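Local coordinates for protein monomethylamine methyltransferase mtmB1 (Methanosarcina barkeri, PDB 1TV4) that catalyses the transfer of the methyl group of monomethylamine to the corrinoid cofactor of its partner protein MtmC in methanogenesis from methylamine, at residues A[143-148]-A[188-193]; A[151-156]-A[197-202]; A[230-235]-A[258-263]; A[334-339]-A[365-370]. All blocks are in the same frame, centred on the assembly; numbering follows the deposited sequence.

Contact 1. Residues A[143-148]-A[188-193]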
# COMPACT_ATOMS: atom_id res chain seq x y z
N VAL A 143 -3.99 12.19 27.48
CA VAL A 143 -5.17 13.03 27.38
C VAL A 143 -6.07 12.60 26.23
O VAL A 143 -7.28 12.46 26.41
CB VAL A 143 -4.80 14.52 27.21
CG1 VAL A 143 -6.03 15.33 26.81
CG2 VAL A 143 -4.22 15.06 28.51
N HIS A 144 -5.49 12.38 25.06
CA HIS A 144 -6.32 11.97 23.93
C HIS A 144 -6.87 10.56 24.13
O HIS A 144 -7.95 10.23 23.66
CB HIS A 144 -5.53 12.08 22.62
CG HIS A 144 -5.28 13.50 22.21
ND1 HIS A 144 -4.23 14.24 22.70
CD2 HIS A 144 -5.98 14.32 21.40
CE1 HIS A 144 -4.30 15.47 22.21
NE2 HIS A 144 -5.36 15.55 21.42
N MET A 145 -6.12 9.74 24.84
CA MET A 145 -6.56 8.38 25.11
C MET A 145 -7.84 8.40 25.96
O MET A 145 -8.67 7.49 25.85
CB MET A 145 -5.46 7.60 25.83
CG MET A 145 -5.59 6.09 25.69
SD MET A 145 -4.18 5.22 26.39
CE MET A 145 -2.88 5.86 25.42
N SER A 146 -8.00 9.45 26.76
CA SER A 146 -9.19 9.57 27.61
C SER A 146 -10.45 9.71 26.76
O SER A 146 -11.56 9.47 27.25
CB SER A 146 -9.07 10.75 28.58
OG SER A 146 -9.29 12.00 27.94
N TYR A 147 -10.29 10.08 25.49
CA TYR A 147 -11.44 10.20 24.60
C TYR A 147 -11.62 8.90 23.82
O TYR A 147 -12.75 8.43 23.66
CB TYR A 147 -11.27 11.37 23.63
CG TYR A 147 -11.18 12.71 24.31
CD1 TYR A 147 -9.97 13.18 24.81
CD2 TYR A 147 -12.32 13.51 24.47
CE1 TYR A 147 -9.89 14.41 25.46
CE2 TYR A 147 -12.24 14.74 25.11
CZ TYR A 147 -11.03 15.19 25.60
OH TYR A 147 -10.94 16.41 26.23
N ALA A 148 -10.52 8.34 23.33
CA ALA A 148 -10.57 7.10 22.56
C ALA A 148 -11.11 5.95 23.39
O ALA A 148 -11.73 5.03 22.86
CB ALA A 148 -9.18 6.75 22.04
N LYS A 188 -2.97 9.26 16.99
CA LYS A 188 -3.38 7.98 16.44
C LYS A 188 -2.74 6.84 17.23
O LYS A 188 -3.28 5.73 17.30
CB LYS A 188 -3.05 7.91 14.95
CG LYS A 188 -4.00 8.78 14.12
CD LYS A 188 -3.82 8.63 12.61
CE LYS A 188 -4.92 9.39 11.86
NZ LYS A 188 -4.78 9.27 10.37
N ASN A 189 -1.59 7.10 17.84
CA ASN A 189 -0.93 6.08 18.64
C ASN A 189 -1.72 5.92 19.94
O ASN A 189 -1.81 4.82 20.49
CB ASN A 189 0.51 6.47 18.95
CG ASN A 189 1.46 5.30 18.80
OD1 ASN A 189 1.40 4.57 17.81
ND2 ASN A 189 2.35 5.13 19.78
N ALA A 190 -2.30 7.02 20.42
CA ALA A 190 -3.11 6.97 21.63
C ALA A 190 -4.37 6.16 21.31
O ALA A 190 -4.81 5.33 22.11
CB ALA A 190 -3.51 8.38 22.07
N CYS A 191 -4.94 6.39 20.13
CA CYS A 191 -6.12 5.64 19.73
C CYS A 191 -5.81 4.15 19.65
O CYS A 191 -6.61 3.32 20.07
CB CYS A 191 -6.64 6.15 18.38
SG CYS A 191 -7.32 7.83 18.48
N ALA A 192 -4.64 3.82 19.11
CA ALA A 192 -4.23 2.42 18.99
C ALA A 192 -4.09 1.77 20.38
O ALA A 192 -4.48 0.62 20.57
CB ALA A 192 -2.91 2.32 18.24
N MET A 193 -3.54 2.51 21.34
CA MET A 193 -3.38 1.99 22.70
C MET A 193 -4.74 1.75 23.35
O MET A 193 -4.87 0.92 24.25
CB MET A 193 -2.54 2.94 23.56
CG MET A 193 -1.05 2.89 23.24
SD MET A 193 -0.06 3.84 24.42
CE MET A 193 -0.24 2.86 25.87
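Met145 pushes its long side chain against Met193, while Ala190 and Ala148 offer the small surfaces that let the backbones close in. The helices, 143-148 and 188-193, cross at -49° with their axes 8.4 Å apart at the nearest point, close enough that an alanine methyl can reach the opposite backbone. Ala190 makes the case plainly: its CB points at the other helix and comes within 4.0 Å of Met145 N, next to the CB of His144. Ala148 does the same in the other direction, its CB resting 4.0 Å from Cys191 CA and 4.2 Å from Cys191 SG.

Beside these shallow surfaces runs the longer side chain of Met145. With CG anti to the backbone N (chi1 -158°) it passes the carbonyl of Ala190, and a bend at chi3 swings its methyl into the crook of Met193. There Met145 CE meets Met193 CB at 3.5 Å, a tight fit, and lies 3.6 Å from Met193 SD. The imidazole of His144 turns off toward the barrel, where ND1 bonds to Phe140 O and NE2 to Gly159 N. On the side facing the barrel, Cys191 and His144 both rest on Ile156 of strand 155-161, whereas Val164 and Arg165 of the second subunit pack on Met193 and Met145, so this helix pair of the barrel's outer layer also meets the subunit interface.

With no hydrogen bond across the segments, their cohesion depends on the fit of methyl groups and sulfurs, and hence on shape more than on directed polar bonds.

Contact 2. Residues A[151-156]-A[197-202]. With BG3 (3-methyl-5-sulfo-pyrrolidine-2-carboxylic acid), chain L.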
# COMPACT_ATOMS: atom_id res chain seq x y z
N LYS A 151 -16.52 4.73 24.64
CA LYS A 151 -17.27 4.18 23.52
C LYS A 151 -18.18 5.22 22.88
O LYS A 151 -18.56 5.09 21.72
CB LYS A 151 -18.09 2.96 23.95
CG LYS A 151 -17.26 1.71 24.14
CD LYS A 151 -18.13 0.48 24.28
CE LYS A 151 -17.28 -0.78 24.25
NZ LYS A 151 -18.11 -2.01 24.25
N GLU A 152 -18.52 6.26 23.64
CA GLU A 152 -19.37 7.33 23.13
C GLU A 152 -18.70 8.10 21.99
O GLU A 152 -19.37 8.64 21.11
CB GLU A 152 -19.70 8.33 24.25
CG GLU A 152 -20.75 7.88 25.26
CD GLU A 152 -22.15 7.82 24.67
OE1 GLU A 152 -22.46 8.62 23.76
OE2 GLU A 152 -22.94 6.97 25.14
N VAL A 153 -17.37 8.16 22.02
CA VAL A 153 -16.61 8.90 21.02
C VAL A 153 -16.34 8.10 19.74
O VAL A 153 -15.91 6.95 19.81
CB VAL A 153 -15.27 9.38 21.62
CG1 VAL A 153 -14.47 10.16 20.58
CG2 VAL A 153 -15.53 10.26 22.84
N ASP A 154 -16.61 8.74 18.60
CA ASP A 154 -16.43 8.13 17.27
C ASP A 154 -15.14 8.54 16.58
O ASP A 154 -14.46 7.72 15.95
CB ASP A 154 -17.61 8.51 16.36
CG ASP A 154 -18.93 7.93 16.84
OD1 ASP A 154 -19.00 6.70 17.02
OD2 ASP A 154 -19.89 8.71 17.01
N THR A 155 -14.81 9.83 16.66
CA THR A 155 -13.60 10.37 16.06
C THR A 155 -12.96 11.30 17.08
O THR A 155 -13.58 11.63 18.09
CB THR A 155 -13.89 11.18 14.79
OG1 THR A 155 -14.73 12.30 15.13
CG2 THR A 155 -14.60 10.31 13.75
N ILE A 156 -11.73 11.72 16.81
CA ILE A 156 -11.00 12.60 17.72
C ILE A 156 -10.79 13.99 17.15
O ILE A 156 -10.48 14.13 15.97
CB ILE A 156 -9.59 12.02 18.04
CG1 ILE A 156 -9.70 10.61 18.64
CG2 ILE A 156 -8.84 12.97 18.98
CD1 ILE A 156 -10.38 10.55 20.00
N PRO A 197 -7.07 1.65 16.65
CA PRO A 197 -6.03 2.22 15.77
C PRO A 197 -6.53 3.04 14.59
O PRO A 197 -5.82 3.93 14.11
CB PRO A 197 -5.26 0.99 15.29
CG PRO A 197 -5.54 -0.05 16.34
CD PRO A 197 -6.99 0.18 16.65
N GLY A 198 -7.74 2.75 14.11
CA GLY A 198 -8.25 3.44 12.95
C GLY A 198 -9.18 4.63 13.15
O GLY A 198 -9.80 5.07 12.19
N MET A 199 -9.28 5.14 14.37
CA MET A 199 -10.16 6.28 14.60
C MET A 199 -9.73 7.47 13.75
O MET A 199 -8.55 7.78 13.64
CB MET A 199 -10.14 6.69 16.07
CG MET A 199 -10.84 5.73 17.00
SD MET A 199 -10.84 6.37 18.69
CE MET A 199 -12.23 7.53 18.62
N GLY A 200 -10.71 8.14 13.14
CA GLY A 200 -10.39 9.31 12.33
C GLY A 200 -10.17 10.49 13.26
O GLY A 200 -10.64 10.48 14.40
N VAL A 201 -9.44 11.50 12.79
CA VAL A 201 -9.18 12.68 13.61
C VAL A 201 -9.57 13.94 12.85
O VAL A 201 -9.99 13.88 11.69
CB VAL A 201 -7.68 12.80 14.00
CG1 VAL A 201 -7.18 11.49 14.59
CG2 VAL A 201 -6.85 13.20 12.78
N LYS A 202 -9.45 15.08 13.52
CA LYS A 202 -9.74 16.37 12.90
C LYS A 202 -8.62 17.32 13.30
O LYS A 202 -8.32 17.46 14.48
CB LYS A 202 -11.10 16.92 13.37
CG LYS A 202 -11.55 18.17 12.61
CD LYS A 202 -11.15 19.48 13.30
CE LYS A 202 -12.25 19.97 14.24
NZ LYS A 202 -11.96 21.33 14.80
C1 BG3 L . -12.59 21.90 15.83
C2 BG3 L . -11.85 23.19 16.32
C3 BG3 L . -10.36 23.15 16.43
C4 BG3 L . -10.11 24.56 16.89
C5 BG3 L . -11.01 25.21 15.79
C6 BG3 L . -9.87 22.22 17.48
O1 BG3 L . -13.46 21.34 16.50
N1 BG3 L . -12.18 24.31 15.43
S1 BG3 L . -11.60 26.83 16.32
O2 BG3 L . -10.42 27.66 16.64
O3 BG3 L . -12.42 27.39 15.24
O4 BG3 L . -12.40 26.64 17.55
O HOH W 1 -13.39 6.93 13.36
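Met199 turns its methyl across two side chains of segment 151-156. Bent at chi3 (82°), it crosses Val153 at about a right angle, with CE 4.0 Å from Val153 CG1, and meets Ile156 at a slant, with CE 3.8 Å from Ile156 CD1; Met199 CE also lies 3.5 Å from Asp154 O. Ile156 and Val201 pair in parallel register and face helix 174-193, with Ile156 CB 4.2 Å from Val201 CG1 on the outer face of the TIM barrel. The backbones join through Ile156 N to Gly200 O, a nearly straight bond of 2.9 Å, and a weak one from Lys202 N to Ile156 O. A water bridges Gly200 N and Asp154 O.

Lys202 departs from this apolar company. In one of its two modelled conformers the chain bends at chi2 and chi3 and carries NZ into the barrel, where it is bonded covalently to C1 of the bound pyrrolidine at 1.3 Å. Glu229 OE1 is hydrogen-bonded to the same nitrogen.

A linkage of that length between NZ and a carbonyl carbon fits an amide, as expected of pyrrolysine, here carrying a sulfite-derived sulfo group. The second strand of the beta-alpha-beta unit thus carries the modified residue into the pocket.

Contact 3. Residues A[230-235]-A[258-263]. With BG3 (3-methyl-5-sulfo-pyrrolidine-2-carboxylic acid), chain L.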
# COMPACT_ATOMS: atom_id res chain seq x y z
N VAL A 230 -9.98 24.17 7.72
CA VAL A 230 -9.61 25.41 7.06
C VAL A 230 -10.56 26.40 7.74
O VAL A 230 -11.75 26.13 7.88
CB VAL A 230 -9.85 25.38 5.52
CG1 VAL A 230 -11.30 25.12 5.21
CG2 VAL A 230 -9.39 26.70 4.92
N SER A 231 -10.03 27.53 8.20
CA SER A 231 -10.87 28.49 8.91
C SER A 231 -11.24 29.77 8.19
O SER A 231 -10.39 30.45 7.63
CB SER A 231 -10.21 28.88 10.24
OG SER A 231 -10.22 27.80 11.15
N GLN A 232 -12.53 30.09 8.21
CA GLN A 232 -13.02 31.32 7.62
C GLN A 232 -12.84 32.37 8.71
O GLN A 232 -12.73 32.02 9.89
CB GLN A 232 -14.51 31.23 7.28
CG GLN A 232 -14.85 30.35 6.10
CD GLN A 232 -16.29 30.55 5.68
OE1 GLN A 232 -16.70 31.67 5.37
NE2 GLN A 232 -17.07 29.47 5.67
N LEU A 233 -12.82 33.64 8.34
CA LEU A 233 -12.65 34.71 9.31
C LEU A 233 -14.00 35.36 9.64
O LEU A 233 -15.04 34.91 9.16
CB LEU A 233 -11.66 35.75 8.77
CG LEU A 233 -10.29 35.16 8.41
CD1 LEU A 233 -9.39 36.24 7.84
CD2 LEU A 233 -9.66 34.53 9.65
N ASN A 234 -13.98 36.42 10.45
CA ASN A 234 -15.21 37.10 10.86
C ASN A 234 -15.31 38.52 10.30
O ASN A 234 -14.42 39.33 10.55
CB ASN A 234 -15.28 37.19 12.39
CG ASN A 234 -15.30 35.83 13.05
OD1 ASN A 234 -14.30 35.10 13.06
ND2 ASN A 234 -16.45 35.46 13.60
N GLU A 235 -16.36 38.84 9.53
CA GLU A 235 -17.43 37.91 9.14
C GLU A 235 -17.44 37.97 7.61
O GLU A 235 -17.20 39.04 7.03
CB GLU A 235 -18.79 38.39 9.67
CG GLU A 235 -18.88 38.58 11.18
CD GLU A 235 -18.81 37.26 11.95
OE1 GLU A 235 -18.85 36.19 11.30
OE2 GLU A 235 -18.72 37.31 13.20
N ASP A 258 -14.57 22.93 6.56
CA ASP A 258 -14.49 24.39 6.59
C ASP A 258 -15.16 24.80 7.90
O ASP A 258 -16.21 24.28 8.26
CB ASP A 258 -15.25 24.98 5.41
CG ASP A 258 -15.49 26.47 5.54
OD1 ASP A 258 -14.75 27.26 4.90
OD2 ASP A 258 -16.41 26.86 6.28
N GLU A 259 -14.53 25.73 8.63
CA GLU A 259 -15.06 26.20 9.91
C GLU A 259 -15.25 27.72 9.93
O GLU A 259 -14.51 28.45 9.28
CB GLU A 259 -14.11 25.79 11.04
CG GLU A 259 -14.48 26.27 12.46
CD GLU A 259 -14.05 27.71 12.76
OE1 GLU A 259 -12.97 28.12 12.29
OE2 GLU A 259 -14.78 28.43 13.48
N GLN A 260 -16.25 28.17 10.67
CA GLN A 260 -16.51 29.60 10.83
C GLN A 260 -17.27 29.73 12.14
O GLN A 260 -18.20 28.97 12.40
CB GLN A 260 -17.34 30.17 9.66
CG GLN A 260 -17.14 31.68 9.44
CD GLN A 260 -18.03 32.55 10.31
OE1 GLN A 260 -17.63 33.64 10.75
NE2 GLN A 260 -19.26 32.10 10.55
N MET A 261 -16.86 30.67 12.98
CA MET A 261 -17.52 30.87 14.26
C MET A 261 -18.05 32.30 14.35
O MET A 261 -17.36 33.21 14.82
CB MET A 261 -16.53 30.58 15.39
CG MET A 261 -15.16 31.22 15.24
SD MET A 261 -13.95 30.59 16.45
CE MET A 261 -14.52 31.36 17.95
N PRO A 262 -19.29 32.52 13.87
CA PRO A 262 -19.91 33.84 13.89
C PRO A 262 -20.04 34.35 15.32
O PRO A 262 -20.38 33.59 16.23
CB PRO A 262 -21.25 33.60 13.20
CG PRO A 262 -21.57 32.18 13.55
CD PRO A 262 -20.23 31.49 13.39
N ILE A 263 -19.76 35.63 15.52
CA ILE A 263 -19.80 36.22 16.85
C ILE A 263 -21.08 36.97 17.15
O ILE A 263 -21.41 37.96 16.49
CB ILE A 263 -18.61 37.18 17.04
CG1 ILE A 263 -17.30 36.43 16.77
CG2 ILE A 263 -18.62 37.75 18.46
CD1 ILE A 263 -16.08 37.32 16.71
C1 BG3 L . -12.59 21.90 15.83
C2 BG3 L . -11.85 23.19 16.32
C3 BG3 L . -10.36 23.15 16.43
C4 BG3 L . -10.11 24.56 16.89
C5 BG3 L . -11.01 25.21 15.79
C6 BG3 L . -9.87 22.22 17.48
O1 BG3 L . -13.46 21.34 16.50
N1 BG3 L . -12.18 24.31 15.43
S1 BG3 L . -11.60 26.83 16.32
O2 BG3 L . -10.42 27.66 16.64
O3 BG3 L . -12.42 27.39 15.24
O4 BG3 L . -12.40 26.64 17.55
O HOH W 2 -14.71 32.47 12.03
O HOH W 3 -21.21 38.99 14.02
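Neighbouring parallel strands of the TIM barrel, 227-231 and 255-259, bring Val230 opposite Asp258 and Ser231 opposite Glu259, and then run out together as loops. Val230 O accepts Glu259 N at 2.9 Å, and Glu259 O accepts Gln232 N at 2.8 Å. On the face of Val230 and Asp258, Gln232 extends across Asp258 at about a right angle. Its NE2 meets the syn side of Asp258 OD2 at 2.8 Å, with the amide and carboxylate planes 54° apart; His294 ND1 is also bonded to that oxygen.

Ser231 and Glu259 point to the other face, the barrel interior, and here the C-terminal strand ends, the usual active-site end of this fold, reach the bound sulfo-pyrrolidine. Glu259 CD lies 3.0 Å from its O3 and Met261 SD 3.7 Å from the same oxygen, though each residue has a second conformer, which leaves these approaches provisional.

Further along, a cis peptide precedes Glu235, whose chain, bent at chi2, turns back to the opposite segment. Glu235 OE2 is gripped from opposite faces of its carboxylate plane, by Ile263 N and by Asn234 ND2, each at 3.0 Å. Asn234 ND2 spends its other hydrogen on Met261 O at 2.7 Å, approaching from above the carbonyl plane. One water links Gln232 O, Asn234 OD1 and Met261 N; another joins Glu235 OE2 to Ile263 O.

Contact 4. Residues A[334-339]-A[365-370]. With BG3 (3-methyl-5-sulfo-pyrrolidine-2-carboxylic acid), chain L.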
# COMPACT_ATOMS: atom_id res chain seq x y z
N TYR A 334 -17.79 22.90 20.65
CA TYR A 334 -18.12 23.21 22.04
C TYR A 334 -17.14 24.01 22.89
O TYR A 334 -16.01 23.57 23.13
CB TYR A 334 -18.44 21.90 22.78
CG TYR A 334 -19.65 21.18 22.23
CD1 TYR A 334 -19.76 20.86 20.87
CD2 TYR A 334 -20.72 20.85 23.07
CE1 TYR A 334 -20.91 20.26 20.36
CE2 TYR A 334 -21.87 20.25 22.56
CZ TYR A 334 -21.96 19.96 21.21
OH TYR A 334 -23.12 19.41 20.71
N TYR A 335 -17.59 25.17 23.37
CA TYR A 335 -16.77 26.04 24.21
C TYR A 335 -17.50 26.48 25.48
O TYR A 335 -18.08 27.56 25.53
CB TYR A 335 -16.34 27.29 23.46
CG TYR A 335 -15.14 27.12 22.57
CD1 TYR A 335 -15.27 26.60 21.28
CD2 TYR A 335 -13.87 27.50 23.00
CE1 TYR A 335 -14.17 26.48 20.44
CE2 TYR A 335 -12.76 27.38 22.17
CZ TYR A 335 -12.92 26.87 20.90
OH TYR A 335 -11.82 26.79 20.07
N PRO A 336 -17.49 25.64 26.52
CA PRO A 336 -18.16 25.99 27.78
C PRO A 336 -17.30 26.98 28.56
O PRO A 336 -16.09 27.06 28.34
CB PRO A 336 -18.26 24.65 28.52
CG PRO A 336 -18.14 23.62 27.43
CD PRO A 336 -17.10 24.22 26.52
N CYS A 337 -17.92 27.74 29.46
CA CYS A 337 -17.18 28.69 30.28
C CYS A 337 -16.46 27.95 31.40
O CYS A 337 -15.28 28.21 31.68
CB CYS A 337 -18.12 29.72 30.92
SG CYS A 337 -18.88 30.86 29.77
N ALA A 338 -17.17 27.03 32.04
CA ALA A 338 -16.63 26.26 33.15
C ALA A 338 -15.59 25.23 32.73
O ALA A 338 -15.58 24.77 31.58
CB ALA A 338 -17.76 25.57 33.90
N GLY A 339 -14.72 24.87 33.67
CA GLY A 339 -13.67 23.91 33.40
C GLY A 339 -14.08 22.50 33.77
O GLY A 339 -15.16 22.29 34.34
N SER A 365 -18.45 18.33 17.82
CA SER A 365 -17.01 18.41 18.07
C SER A 365 -16.71 19.14 19.38
O SER A 365 -16.78 20.37 19.44
CB SER A 365 -16.33 19.12 16.89
OG SER A 365 -14.93 18.93 16.90
N GLY A 366 -16.37 18.38 20.41
CA GLY A 366 -16.07 18.98 21.71
C GLY A 366 -15.20 18.08 22.57
O GLY A 366 -14.87 16.97 22.15
N VAL A 367 -14.87 18.50 23.79
CA VAL A 367 -15.32 19.77 24.36
C VAL A 367 -14.14 20.65 24.79
O VAL A 367 -13.25 20.19 25.51
CB VAL A 367 -16.22 19.51 25.60
CG1 VAL A 367 -16.67 20.83 26.23
CG2 VAL A 367 -17.43 18.67 25.20
N ALA A 368 -14.13 21.90 24.35
CA ALA A 368 -13.06 22.82 24.72
C ALA A 368 -13.42 23.46 26.06
O ALA A 368 -13.75 24.65 26.13
CB ALA A 368 -12.90 23.90 23.65
N SER A 369 -13.36 22.66 27.12
CA SER A 369 -13.69 23.14 28.46
C SER A 369 -12.82 24.33 28.86
O SER A 369 -11.72 24.50 28.34
CB SER A 369 -13.52 21.99 29.45
OG SER A 369 -14.32 20.89 29.05
N ALA A 370 -13.33 25.14 29.78
CA ALA A 370 -12.60 26.33 30.23
C ALA A 370 -12.31 27.24 29.04
O ALA A 370 -11.26 27.88 28.98
CB ALA A 370 -11.30 25.93 30.92
C1 BG3 L . -12.59 21.90 15.83
C2 BG3 L . -11.85 23.19 16.32
C3 BG3 L . -10.36 23.15 16.43
C4 BG3 L . -10.11 24.56 16.89
C5 BG3 L . -11.01 25.21 15.79
C6 BG3 L . -9.87 22.22 17.48
O1 BG3 L . -13.46 21.34 16.50
N1 BG3 L . -12.18 24.31 15.43
S1 BG3 L . -11.60 26.83 16.32
O2 BG3 L . -10.42 27.66 16.64
O3 BG3 L . -12.42 27.39 15.24
O4 BG3 L . -12.40 26.64 17.55
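The backbone of Tyr334 is held at both ends by segment 365-370, its N bonding to Ser365 O at 3.0 Å and its O accepting Ala368 N at 2.8 Å, partners three residues apart instead of the two of regular parallel pairing, with a cis peptide between Gly366 and Val367 in the extra length.

Over this frame the side chains fit closely. The methyl of Ala368 sits almost squarely above the Tyr335 ring, CB being 3.8 Å from the centroid and 13° off the ring normal, a CH-pi contact over the face. The edge of the Tyr334 ring instead meets the carbonyl of Ser365, with CD1 3.3 Å from Ser365 O. Val367, whose CG1 lies anti to the backbone N (chi1 178°), presses that methyl against the ring of Pro336, tightly at 3.4 Å from Pro336 CG. Met386 of helix 380-393 covers both Tyr334 and Val367. Ala368 is also the centre of an inverse gamma turn, and beyond it Ala370 N closes the far end by bonding to Ala338 O at 2.9 Å.

Two polar ends face the bound ligand. Tyr335 OH donates to its O4, a sulfonate oxygen near the ring plane, at 2.6 Å. Ser365 OG lies 2.9 Å from its O1, but Gln127 OE1 competes for the same hydroxyl proton.

Ala368 covers one face of the Tyr335 ring, which probably helps to hold the hydroxyl against the sulfonate, and a short bond to an anionic oxygen is probably strengthened by the charge.

How the contacts relate
Three of the four contacts converge on one ligand from different places round the barrel. Contact 2 carries it covalently, contact 4 approaches both its sulfonate and its amide oxygen, and contact 3 lines the sulfonate end. Contacts 2 and 4 touch directly, Lys202 CE lying 3.9 Å from Ser365 OG, whereas contact 3 stays about 6 Å and 5 Å from them, nearest atoms, without touching, although all three reach the ligand. Strands 201-203 and 227-231 are sheet neighbours, which ties contact 2 to contact 3. Contact 1 belongs to the outer layer: it packs behind contact 2, with Cys191 SG 3.7 Å from Ile156 CG1, and its centre is about 28 Å from that of contact 3.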